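PDB 6Y4R: DotU family type IV/VI secretion system protein from Acinetobacter baumannii, which is the cytoplasmic domain of TssL, a key component of the type VI secretion system, and probably serves in its membrane-anchored assembly. Local coordinates for residues L99-L111 with F125-Y137. Residues are numbered along the deposited sequence; the frame is centred on the assembly and turned at random.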
loop_
_atom_site.group_PDB
_atom_site.type_symbol
_atom_site.label_atom_id
_atom_site.label_comp_id
_atom_site.label_asym_id
_atom_site.label_seq_id
_atom_site.Cartn_x
_atom_site.Cartn_y
_atom_site.Cartn_z
ATOM N N LEU A 99 8.268 10.522 -2.981
ATOM C CA LEU A 99 8.115 10.300 -4.413
ATOM C C LEU A 99 7.249 9.085 -4.704
ATOM O O LEU A 99 7.280 8.557 -5.820
ATOM C CB LEU A 99 9.482 10.140 -5.082
ATOM C CG LEU A 99 10.523 11.259 -4.996
ATOM C CD1 LEU A 99 11.801 10.788 -5.652
ATOM C CD2 LEU A 99 10.041 12.562 -5.607
ATOM N N ALA A 100 6.500 8.618 -3.703
ATOM C CA ALA A 100 5.715 7.397 -3.840
ATOM C C ALA A 100 4.685 7.485 -4.965
ATOM O O ALA A 100 4.395 6.473 -5.616
ATOM C CB ALA A 100 5.029 7.097 -2.508
ATOM N N GLY A 101 4.106 8.668 -5.197
ATOM C CA GLY A 101 3.161 8.825 -6.292
ATOM C C GLY A 101 3.723 8.393 -7.637
ATOM O O GLY A 101 2.996 7.869 -8.479
ATOM N N TYR A 102 5.019 8.596 -7.851
ATOM C CA TYR A 102 5.701 8.171 -9.065
ATOM C C TYR A 102 6.414 6.840 -8.911
ATOM O O TYR A 102 6.345 5.996 -9.805
ATOM C CB TYR A 102 6.739 9.226 -9.493
ATOM C CG TYR A 102 6.146 10.538 -9.949
ATOM C CD1 TYR A 102 5.664 11.468 -9.034
ATOM C CD2 TYR A 102 6.073 10.851 -11.299
ATOM C CE1 TYR A 102 5.113 12.665 -9.455
ATOM C CE2 TYR A 102 5.530 12.041 -11.730
ATOM C CZ TYR A 102 5.051 12.942 -10.806
ATOM O OH TYR A 102 4.511 14.125 -11.248
ATOM N N GLN A 103 7.067 6.613 -7.781
ATOM C CA GLN A 103 7.951 5.467 -7.658
ATOM C C GLN A 103 7.195 4.168 -7.389
ATOM O O GLN A 103 7.706 3.088 -7.704
ATOM C CB GLN A 103 8.988 5.763 -6.579
ATOM C CG GLN A 103 9.976 4.668 -6.360
ATOM C CD GLN A 103 11.179 5.173 -5.648
ATOM O OE1 GLN A 103 11.838 4.439 -4.914
ATOM N NE2 GLN A 103 11.493 6.443 -5.867
ATOM N N PHE A 104 5.981 4.247 -6.850
ATOM C CA PHE A 104 5.117 3.068 -6.780
ATOM C C PHE A 104 4.934 2.460 -8.170
ATOM O O PHE A 104 4.870 1.233 -8.321
ATOM C CB PHE A 104 3.777 3.481 -6.147
ATOM C CG PHE A 104 2.709 2.411 -6.114
ATOM C CD1 PHE A 104 2.067 1.975 -7.276
ATOM C CD2 PHE A 104 2.292 1.889 -4.893
ATOM C CE1 PHE A 104 1.056 1.011 -7.225
ATOM C CE2 PHE A 104 1.267 0.918 -4.837
ATOM C CZ PHE A 104 0.659 0.485 -6.008
ATOM N N PHE A 105 4.857 3.311 -9.204
ATOM C CA PHE A 105 4.622 2.853 -10.567
ATOM C C PHE A 105 5.890 2.425 -11.284
ATOM O O PHE A 105 5.798 1.607 -12.202
ATOM C CB PHE A 105 3.856 3.929 -11.344
ATOM C CG PHE A 105 2.427 4.125 -10.836
ATOM C CD1 PHE A 105 1.468 3.129 -11.030
ATOM C CD2 PHE A 105 2.067 5.264 -10.128
ATOM C CE1 PHE A 105 0.176 3.276 -10.562
ATOM C CE2 PHE A 105 0.781 5.414 -9.654
ATOM C CZ PHE A 105 -0.176 4.413 -9.871
ATOM N N GLU A 106 7.059 2.955 -10.895
ATOM C CA GLU A 106 8.341 2.425 -11.368
ATOM C C GLU A 106 8.563 1.006 -10.861
ATOM O O GLU A 106 8.935 0.113 -11.628
ATOM C CB GLU A 106 9.470 3.337 -10.895
ATOM C CG GLU A 106 9.251 4.773 -11.278
ATOM C CD GLU A 106 10.541 5.581 -11.354
ATOM O OE1 GLU A 106 10.597 6.564 -12.134
ATOM O OE2 GLU A 106 11.488 5.278 -10.590
ATOM N N ILE A 107 8.337 0.790 -9.558
ATOM C CA ILE A 107 8.449 -0.542 -8.954
ATOM C C ILE A 107 7.418 -1.494 -9.561
ATOM O O ILE A 107 7.677 -2.693 -9.755
ATOM C CB ILE A 107 8.325 -0.451 -7.416
ATOM C CG1 ILE A 107 9.393 0.521 -6.855
ATOM C CG2 ILE A 107 8.407 -1.844 -6.787
ATOM C CD1 ILE A 107 9.314 0.821 -5.366
ATOM N N LEU A 108 6.236 -0.979 -9.872
ATOM C CA LEU A 108 5.223 -1.842 -10.461
ATOM C C LEU A 108 5.666 -2.326 -11.834
ATOM O O LEU A 108 5.507 -3.509 -12.153
ATOM C CB LEU A 108 3.888 -1.097 -10.545
ATOM C CG LEU A 108 2.733 -1.780 -11.271
ATOM C CD1 LEU A 108 2.176 -2.884 -10.384
ATOM C CD2 LEU A 108 1.661 -0.775 -11.600
ATOM N N GLU A 109 6.322 -1.453 -12.619
ATOM C CA GLU A 109 6.767 -1.852 -13.954
ATOM C C GLU A 109 7.906 -2.861 -13.885
ATOM O O GLU A 109 8.056 -3.697 -14.790
ATOM C CB GLU A 109 7.217 -0.632 -14.768
ATOM C CG GLU A 109 6.248 0.538 -14.863
ATOM C CD GLU A 109 4.985 0.236 -15.651
ATOM O OE1 GLU A 109 4.876 -0.849 -16.237
ATOM O OE2 GLU A 109 4.060 1.085 -15.659
ATOM N N GLN A 110 8.732 -2.784 -12.831
ATOM C CA GLN A 110 9.766 -3.792 -12.617
ATOM C C GLN A 110 9.159 -5.157 -12.312
ATOM O O GLN A 110 9.686 -6.182 -12.764
ATOM C CB GLN A 110 10.704 -3.384 -11.479
ATOM C CG GLN A 110 11.444 -2.081 -11.685
ATOM C CD GLN A 110 12.298 -1.719 -10.467
ATOM O OE1 GLN A 110 11.886 -0.936 -9.586
ATOM N NE2 GLN A 110 13.504 -2.290 -10.415
ATOM N N LEU A 111 8.050 -5.190 -11.537
ATOM C CA LEU A 111 7.436 -6.458 -11.135
ATOM C C LEU A 111 6.606 -7.074 -12.243
ATOM O O LEU A 111 6.528 -8.307 -12.345
ATOM C CB LEU A 111 6.554 -6.304 -9.906
ATOM C CG LEU A 111 7.076 -5.604 -8.685
ATOM C CD1 LEU A 111 5.903 -5.334 -7.675
ATOM C CD2 LEU A 111 8.190 -6.490 -8.165
ATOM N N PHE A 125 0.901 -4.956 -5.066
ATOM C CA PHE A 125 0.788 -3.665 -5.745
ATOM C C PHE A 125 -0.530 -3.526 -6.491
ATOM O O PHE A 125 -1.071 -2.417 -6.570
ATOM C CB PHE A 125 1.935 -3.447 -6.722
ATOM C CG PHE A 125 3.170 -2.850 -6.097
ATOM C CD1 PHE A 125 3.893 -3.543 -5.151
ATOM C CD2 PHE A 125 3.601 -1.577 -6.457
ATOM C CE1 PHE A 125 5.035 -2.983 -4.592
ATOM C CE2 PHE A 125 4.723 -1.022 -5.889
ATOM C CZ PHE A 125 5.441 -1.728 -4.963
ATOM N N HIS A 126 -1.054 -4.625 -7.054
ATOM C CA HIS A 126 -2.378 -4.602 -7.679
ATOM C C HIS A 126 -3.472 -4.355 -6.649
ATOM O O HIS A 126 -4.396 -3.566 -6.888
ATOM C CB HIS A 126 -2.618 -5.924 -8.418
ATOM C CG HIS A 126 -4.002 -6.089 -8.969
ATOM N ND1 HIS A 126 -4.904 -6.986 -8.442
ATOM C CD2 HIS A 126 -4.624 -5.511 -10.026
ATOM C CE1 HIS A 126 -6.029 -6.941 -9.141
ATOM N NE2 HIS A 126 -5.888 -6.049 -10.106
ATOM N N TYR A 127 -3.375 -5.009 -5.491
ATOM C CA TYR A 127 -4.394 -4.869 -4.450
ATOM C C TYR A 127 -4.405 -3.478 -3.827
ATOM O O TYR A 127 -5.464 -2.995 -3.422
ATOM C CB TYR A 127 -4.185 -5.952 -3.390
ATOM C CG TYR A 127 -5.350 -6.117 -2.463
ATOM C CD1 TYR A 127 -6.582 -6.517 -2.942
ATOM C CD2 TYR A 127 -5.205 -5.937 -1.103
ATOM C CE1 TYR A 127 -7.666 -6.673 -2.088
ATOM C CE2 TYR A 127 -6.280 -6.101 -0.232
ATOM C CZ TYR A 127 -7.505 -6.471 -0.732
ATOM O OH TYR A 127 -8.575 -6.639 0.115
ATOM N N CYS A 128 -3.254 -2.823 -3.726
ATOM C CA CYS A 128 -3.248 -1.423 -3.319
ATOM C C CYS A 128 -3.944 -0.558 -4.366
ATOM O O CYS A 128 -4.568 0.456 -4.033
ATOM C CB CYS A 128 -1.814 -0.961 -3.097
ATOM S SG CYS A 128 -1.015 -1.810 -1.712
ATOM N N LEU A 129 -3.818 -0.920 -5.648
ATOM C CA LEU A 129 -4.538 -0.175 -6.677
ATOM C C LEU A 129 -6.056 -0.387 -6.583
ATOM O O LEU A 129 -6.814 0.582 -6.715
ATOM C CB LEU A 129 -4.008 -0.548 -8.072
ATOM C CG LEU A 129 -2.564 -0.108 -8.374
ATOM C CD1 LEU A 129 -1.950 -0.845 -9.563
ATOM C CD2 LEU A 129 -2.518 1.396 -8.619
ATOM N N LEU A 130 -6.526 -1.622 -6.297
ATOM C CA LEU A 130 -7.974 -1.823 -6.116
ATOM C C LEU A 130 -8.518 -1.173 -4.845
ATOM O O LEU A 130 -9.718 -0.865 -4.802
ATOM C CB LEU A 130 -8.390 -3.305 -6.095
ATOM C CG LEU A 130 -8.031 -4.350 -7.148
ATOM C CD1 LEU A 130 -8.324 -5.776 -6.643
ATOM C CD2 LEU A 130 -8.838 -4.040 -8.371
ATOM N N LEU A 131 -7.687 -0.939 -3.821
ATOM C CA LEU A 131 -8.151 -0.245 -2.625
ATOM C C LEU A 131 -7.932 1.271 -2.680
ATOM O O LEU A 131 -7.874 1.923 -1.626
ATOM C CB LEU A 131 -7.503 -0.815 -1.359
ATOM C CG LEU A 131 -7.591 -2.307 -1.049
ATOM C CD1 LEU A 131 -6.889 -2.595 0.309
ATOM C CD2 LEU A 131 -9.051 -2.782 -1.054
ATOM N N GLY A 132 -7.789 1.836 -3.877
ATOM C CA GLY A 132 -7.957 3.259 -4.096
ATOM C C GLY A 132 -6.694 4.054 -4.309
ATOM O O GLY A 132 -6.782 5.265 -4.555
ATOM N N PHE A 133 -5.533 3.416 -4.288
ATOM C CA PHE A 133 -4.300 4.148 -4.497
ATOM C C PHE A 133 -4.241 4.656 -5.931
ATOM O O PHE A 133 -4.433 3.895 -6.881
ATOM C CB PHE A 133 -3.082 3.274 -4.196
ATOM C CG PHE A 133 -1.764 3.981 -4.423
ATOM C CD1 PHE A 133 -1.137 4.665 -3.389
ATOM C CD2 PHE A 133 -1.173 3.993 -5.671
ATOM C CE1 PHE A 133 0.069 5.335 -3.594
ATOM C CE2 PHE A 133 0.038 4.663 -5.876
ATOM C CZ PHE A 133 0.648 5.325 -4.837
ATOM N N GLN A 134 -4.013 5.958 -6.076
ATOM C CA GLN A 134 -3.882 6.629 -7.363
ATOM C C GLN A 134 -2.492 7.177 -7.629
ATOM O O GLN A 134 -1.996 7.074 -8.755
ATOM C CB GLN A 134 -4.880 7.771 -7.442
ATOM C CG GLN A 134 -6.244 7.347 -7.054
ATOM C CD GLN A 134 -7.275 8.308 -7.534
ATOM O OE1 GLN A 134 -8.396 7.899 -7.826
ATOM N NE2 GLN A 134 -6.935 9.596 -7.566
ATOM N N GLY A 135 -1.849 7.739 -6.612
ATOM C CA GLY A 135 -0.531 8.314 -6.803
ATOM C C GLY A 135 -0.545 9.408 -7.842
ATOM O O GLY A 135 -1.325 10.364 -7.790
ATOM N N LYS A 136 0.361 9.258 -8.793
ATOM C CA LYS A 136 0.598 10.257 -9.821
ATOM C C LYS A 136 -0.550 10.377 -10.816
ATOM O O LYS A 136 -0.681 11.418 -11.471
ATOM C CB LYS A 136 1.933 9.909 -10.480
ATOM C CG LYS A 136 2.172 10.430 -11.852
ATOM C CD LYS A 136 3.113 9.506 -12.625
ATOM C CE LYS A 136 2.495 8.122 -12.790
ATOM N NZ LYS A 136 3.391 7.211 -13.581
ATOM N N TYR A 137 -1.421 9.370 -10.888
ATOM C CA TYR A 137 -2.570 9.363 -11.781
ATOM C C TYR A 137 -3.727 10.208 -11.278
ATOM O O TYR A 137 -4.719 10.350 -12.004
ATOM C CB TYR A 137 -3.064 7.936 -11.990
ATOM C CG TYR A 137 -2.160 7.114 -12.863
ATOM C CD1 TYR A 137 -1.088 6.426 -12.322
ATOM C CD2 TYR A 137 -2.373 7.027 -14.223
ATOM C CE1 TYR A 137 -0.253 5.672 -13.109
ATOM C CE2 TYR A 137 -1.544 6.273 -15.016
ATOM C CZ TYR A 137 -0.487 5.595 -14.449
ATOM O OH TYR A 137 0.357 4.832 -15.213
HETATM O O HOH W 1 6.535 6.661 -12.572
#
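Helix 100-111 and the helical turns 125-130 run obliquely antiparallel, 137° between their directions and their axes coming within 11.5 Å, yet past G132 the chain closes in until the CA atoms of G101 and G135 lie 3.8 Å apart. F104, its CG anti to the backbone N (chi1 174°), extends toward the other segment and is sandwiched: F133 lies on one face as a face-to-face stack, centroids 4.2 Å apart, while CD2 of F125 sits over the centre of the other, the two rings oblique. F125 is itself a knob among F104, I107, L108 and L111, with L111 CD1 over its face in a CH-pi contact and F104 O 3.3 Å from F125 CE2, at the edge of that ring. The next residue, F105, receives the edge of Y137 on its face, the planes at 72°, while Q134 O meets the rim of F105 in its plane. Where the backbones nearly touch, K136 N donates to G101 O at 3.0 Å, from above the carbonyl plane, and the lysine's CG rests over the Y102 ring. G132, at positive phi, is the C-prime residue of a Schellman motif ending helix 119-130, and E68 of helix 52-71 accepts from N of both Q134 and G135. The result illustrates an aromatic cluster joining a splayed helical hairpin to its exit loop within the all-helical DotU-family domain.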